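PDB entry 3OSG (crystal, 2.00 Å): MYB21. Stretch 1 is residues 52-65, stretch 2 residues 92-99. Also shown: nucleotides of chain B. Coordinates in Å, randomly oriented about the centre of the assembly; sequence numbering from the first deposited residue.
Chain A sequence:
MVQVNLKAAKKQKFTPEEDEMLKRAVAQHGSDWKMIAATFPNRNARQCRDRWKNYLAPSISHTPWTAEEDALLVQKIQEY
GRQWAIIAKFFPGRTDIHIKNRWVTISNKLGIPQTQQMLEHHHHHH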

# COMPACT_ATOMS: atom_id res chain seq x y z
N TRP A 52 2.77 -0.19 6.86
CA TRP A 52 4.21 -0.13 6.63
C TRP A 52 4.60 -0.65 5.24
O TRP A 52 5.27 0.04 4.47
N LYS A 53 4.15 -1.85 4.91
CA LYS A 53 4.58 -2.50 3.68
C LYS A 53 4.17 -1.73 2.43
O LYS A 53 4.93 -1.65 1.47
N ASN A 54 2.98 -1.14 2.44
CA ASN A 54 2.44 -0.49 1.24
C ASN A 54 2.56 1.02 1.23
O ASN A 54 2.37 1.65 0.19
N TYR A 55 2.85 1.63 2.37
CA TYR A 55 2.87 3.10 2.41
C TYR A 55 4.07 3.77 3.09
O TYR A 55 4.50 4.84 2.65
N LEU A 56 4.62 3.16 4.14
CA LEU A 56 5.64 3.85 4.94
C LEU A 56 7.06 3.40 4.66
O LEU A 56 7.99 4.19 4.79
N ALA A 57 7.23 2.14 4.27
CA ALA A 57 8.55 1.58 4.02
C ALA A 57 9.36 2.44 3.06
O ALA A 57 8.84 2.94 2.06
N PRO A 58 10.66 2.60 3.36
CA PRO A 58 11.49 3.56 2.63
C PRO A 58 11.60 3.23 1.14
O PRO A 58 12.00 4.09 0.36
N SER A 59 11.23 2.01 0.75
CA SER A 59 11.37 1.58 -0.63
C SER A 59 10.11 1.84 -1.46
O SER A 59 10.05 1.46 -2.63
N ILE A 60 9.12 2.48 -0.86
CA ILE A 60 7.85 2.75 -1.54
C ILE A 60 7.90 4.09 -2.25
O ILE A 60 8.27 5.11 -1.66
N SER A 61 7.50 4.11 -3.51
CA SER A 61 7.48 5.37 -4.26
C SER A 61 6.30 6.26 -3.91
O SER A 61 5.17 5.80 -3.81
N HIS A 62 6.54 7.55 -3.74
CA HIS A 62 5.43 8.46 -3.52
C HIS A 62 5.25 9.46 -4.66
O HIS A 62 4.58 10.48 -4.52
N THR A 63 5.85 9.15 -5.79
CA THR A 63 5.69 9.95 -6.99
C THR A 63 4.51 9.44 -7.82
O THR A 63 4.22 8.24 -7.82
N PRO A 64 3.81 10.34 -8.51
CA PRO A 64 2.66 9.94 -9.32
C PRO A 64 3.08 8.92 -10.36
O PRO A 64 4.25 8.86 -10.72
N TRP A 65 2.12 8.11 -10.81
CA TRP A 65 2.32 7.16 -11.88
C TRP A 65 2.62 7.89 -13.18
O TRP A 65 1.92 8.83 -13.54
N PRO A 92 9.49 -1.03 -9.47
CA PRO A 92 10.22 -0.61 -8.27
C PRO A 92 9.49 0.50 -7.53
O PRO A 92 9.24 1.56 -8.10
N GLY A 93 9.14 0.25 -6.28
CA GLY A 93 8.53 1.27 -5.46
C GLY A 93 7.01 1.16 -5.41
O GLY A 93 6.37 1.97 -4.75
N ARG A 94 6.46 0.17 -6.11
CA ARG A 94 5.02 -0.06 -6.12
C ARG A 94 4.75 -1.48 -5.67
O ARG A 94 5.54 -2.37 -5.97
N THR A 95 3.64 -1.71 -4.97
CA THR A 95 3.31 -3.06 -4.52
C THR A 95 2.06 -3.51 -5.22
O THR A 95 1.44 -2.74 -5.93
N ASP A 96 1.66 -4.75 -4.99
CA ASP A 96 0.46 -5.28 -5.61
C ASP A 96 -0.78 -4.44 -5.31
O ASP A 96 -1.67 -4.35 -6.13
N ILE A 97 -0.81 -3.83 -4.13
CA ILE A 97 -1.93 -2.97 -3.74
C ILE A 97 -2.02 -1.82 -4.74
O ILE A 97 -3.09 -1.55 -5.28
N HIS A 98 -0.90 -1.16 -4.99
CA HIS A 98 -0.86 -0.04 -5.92
C HIS A 98 -1.18 -0.47 -7.34
O HIS A 98 -1.94 0.20 -8.06
N ILE A 99 -0.62 -1.60 -7.76
CA ILE A 99 -0.87 -2.09 -9.11
C ILE A 99 -2.34 -2.37 -9.37
O ILE A 99 -2.89 -1.97 -10.40

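This is a mixed contact in which a helix end and the loop after it pack against a loop and helix start through hydrogen bonds, one cation-pi stack and small apolar patches. Thr95, in the p rotamer, points toward stretch 1. Its OG1 donates to Asn54 OD1 at 2.8 Å and caps the helix, accepting weakly from Ile97 N at 3.2 Å. Asn54 is m. Water 1 accepts from Lys53 NZ and donates to Asn54 OD1 and Asp96 OD2, bridging charges too far apart for a salt bridge. His98, also m, points toward stretch 1; its NE2 makes a weak hydrogen bond to Asn54 O at 2.8 Å. The His98 ring turns its edge to the face of Tyr55. Tyr55 OH donates to OP2 of DA5 at 2.6 Å, and Ile97 CG2 lies 3.6 Å from C7 of DT6, so the contact adjoins DNA. Ile60, m at both chi angles, brings CD1 to 3.5 Å from Thr95 CG2. Ser61 N donates to Gly93 O at 2.7 Å. A side chain on Gly93 would clash with Ser61 CB. Arg94 starts away, but its guanidinium returns between Ser61 OG and Trp65, flat on the ring. Arg94 NH2 donates to Thr63 O at 3.0 Å. Water 2 links Arg94 NH2 with Ser61 O and Gly93 O. Trp65 CH2 meets Ile99 CD1 at 4.0 Å.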

# COMPACT_ATOMS: atom_id res chain seq x y z
CB TRP A 52 4.98 -0.89 7.71
CG TRP A 52 6.43 -1.04 7.36
CD1 TRP A 52 7.02 -2.08 6.71
CD2 TRP A 52 7.48 -0.09 7.62
NE1 TRP A 52 8.37 -1.86 6.56
CE2 TRP A 52 8.67 -0.64 7.10
CE3 TRP A 52 7.51 1.16 8.23
CZ2 TRP A 52 9.90 0.03 7.19
CZ3 TRP A 52 8.73 1.83 8.31
CH2 TRP A 52 9.91 1.26 7.79
CB LYS A 53 4.05 -3.93 3.64
CG LYS A 53 4.46 -4.74 2.41
CD LYS A 53 3.91 -6.16 2.50
CE LYS A 53 4.34 -7.02 1.29
NZ LYS A 53 3.83 -6.47 -0.02
CB ASN A 54 0.97 -0.87 1.05
CG ASN A 54 0.77 -2.35 0.89
OD1 ASN A 54 1.27 -2.96 -0.06
ND2 ASN A 54 0.04 -2.95 1.82
CB TYR A 55 1.54 3.65 2.94
CG TYR A 55 0.40 3.28 2.02
CD1 TYR A 55 0.13 4.03 0.89
CD2 TYR A 55 -0.35 2.13 2.25
CE1 TYR A 55 -0.87 3.67 0.02
CE2 TYR A 55 -1.36 1.77 1.40
CZ TYR A 55 -1.62 2.54 0.28
OH TYR A 55 -2.61 2.17 -0.59
CB LEU A 56 5.33 3.74 6.43
CG LEU A 56 3.94 4.27 6.78
CD1 LEU A 56 3.66 4.13 8.28
CD2 LEU A 56 3.80 5.72 6.33
CB ALA A 57 8.42 0.18 3.47
CB PRO A 58 12.85 3.46 3.32
CG PRO A 58 12.87 2.11 3.96
CD PRO A 58 11.44 1.81 4.33
CB SER A 59 11.74 0.09 -0.70
OG SER A 59 10.71 -0.73 -0.15
CB ILE A 60 6.67 2.75 -0.53
CG1 ILE A 60 6.43 1.35 0.03
CG2 ILE A 60 5.40 3.30 -1.18
CD1 ILE A 60 6.00 0.35 -1.02
CB SER A 61 7.50 5.10 -5.77
OG SER A 61 7.41 6.31 -6.49
CB HIS A 62 5.51 9.12 -2.15
CG HIS A 62 5.40 8.13 -1.02
ND1 HIS A 62 6.48 7.75 -0.25
CD2 HIS A 62 4.35 7.40 -0.59
CE1 HIS A 62 6.09 6.85 0.63
NE2 HIS A 62 4.80 6.61 0.45
CB THR A 63 6.96 9.92 -7.84
OG1 THR A 63 7.18 8.59 -8.32
CG2 THR A 63 8.15 10.33 -6.99
CB PRO A 64 2.25 11.25 -10.01
CG PRO A 64 2.71 12.32 -9.07
CD PRO A 64 4.01 11.80 -8.50
CB TRP A 65 1.07 6.29 -12.07
CG TRP A 65 1.03 5.14 -11.12
CD1 TRP A 65 0.83 5.20 -9.78
CD2 TRP A 65 1.21 3.76 -11.44
NE1 TRP A 65 0.87 3.94 -9.23
CE2 TRP A 65 1.11 3.03 -10.23
CE3 TRP A 65 1.46 3.06 -12.62
CZ2 TRP A 65 1.24 1.65 -10.18
CZ3 TRP A 65 1.58 1.69 -12.57
CH2 TRP A 65 1.47 1.00 -11.36
CB PRO A 92 11.54 -0.08 -8.84
CG PRO A 92 11.31 0.09 -10.30
CD PRO A 92 10.31 -0.94 -10.68
CB ARG A 94 4.45 0.11 -7.53
CG ARG A 94 5.30 0.97 -8.44
CD ARG A 94 4.56 2.21 -8.92
NE ARG A 94 4.33 3.18 -7.86
CZ ARG A 94 4.29 4.51 -8.05
NH1 ARG A 94 4.47 5.03 -9.25
NH2 ARG A 94 4.06 5.31 -7.02
CB THR A 95 3.04 -3.09 -3.01
OG1 THR A 95 1.78 -2.46 -2.74
CG2 THR A 95 4.14 -2.34 -2.27
CB ASP A 96 0.24 -6.74 -5.21
CG ASP A 96 0.05 -6.92 -3.72
OD1 ASP A 96 -0.66 -7.86 -3.31
OD2 ASP A 96 0.61 -6.12 -2.95
CB ILE A 97 -1.72 -2.35 -2.33
CG1 ILE A 97 -1.94 -3.40 -1.23
CG2 ILE A 97 -2.61 -1.12 -2.14
CD1 ILE A 97 -3.21 -4.19 -1.34
CB HIS A 98 0.48 0.70 -5.87
CG HIS A 98 0.97 1.01 -4.49
ND1 HIS A 98 0.20 1.66 -3.55
CD2 HIS A 98 2.16 0.75 -3.88
CE1 HIS A 98 0.89 1.78 -2.42
NE2 HIS A 98 2.07 1.23 -2.60
CB ILE A 99 -0.01 -3.36 -9.44
CG1 ILE A 99 1.31 -2.98 -10.11
CG2 ILE A 99 -0.77 -4.28 -10.39
CD1 ILE A 99 2.30 -2.25 -9.23
P DA B 5 -3.69 5.25 -1.88
OP1 DA B 5 -2.93 6.49 -2.00
OP2 DA B 5 -3.17 3.98 -2.44
O5' DA B 5 -3.99 5.02 -0.33
C5' DA B 5 -4.61 6.07 0.39
C4' DA B 5 -5.36 5.51 1.58
O4' DA B 5 -6.52 4.78 1.10
C3' DA B 5 -4.57 4.51 2.42
O3' DA B 5 -5.01 4.63 3.77
C2' DA B 5 -4.98 3.16 1.85
C1' DA B 5 -6.43 3.41 1.45
N9 DA B 5 -6.85 2.67 0.27
C8 DA B 5 -6.10 2.43 -0.85
N7 DA B 5 -6.73 1.73 -1.78
C5 DA B 5 -7.98 1.52 -1.24
C6 DA B 5 -9.12 0.86 -1.75
N6 DA B 5 -9.14 0.29 -2.95
N1 DA B 5 -10.21 0.83 -0.98
C2 DA B 5 -10.18 1.43 0.22
N3 DA B 5 -9.16 2.08 0.80
C4 DA B 5 -8.07 2.09 0.02
P DT B 6 -4.54 3.67 4.96
OP1 DT B 6 -4.58 4.59 6.12
OP2 DT B 6 -3.31 2.93 4.61
O5' DT B 6 -5.70 2.58 5.10
C5' DT B 6 -7.02 3.00 5.46
C4' DT B 6 -8.01 1.85 5.32
O4' DT B 6 -7.94 1.32 4.00
C3' DT B 6 -7.84 0.63 6.22
O3' DT B 6 -9.02 0.59 7.01
C2' DT B 6 -7.73 -0.58 5.28
C1' DT B 6 -8.39 -0.02 4.03
N1 DT B 6 -7.97 -0.57 2.71
C2 DT B 6 -8.88 -1.24 1.94
O2 DT B 6 -10.01 -1.45 2.31
N3 DT B 6 -8.42 -1.68 0.73
C4 DT B 6 -7.15 -1.52 0.23
O4 DT B 6 -6.86 -1.95 -0.87
C5 DT B 6 -6.22 -0.81 1.08
C7 DT B 6 -4.79 -0.57 0.63
C6 DT B 6 -6.67 -0.37 2.27
O HOH W 1 1.50 -5.56 -0.53
O HOH W 2 3.64 3.40 -4.61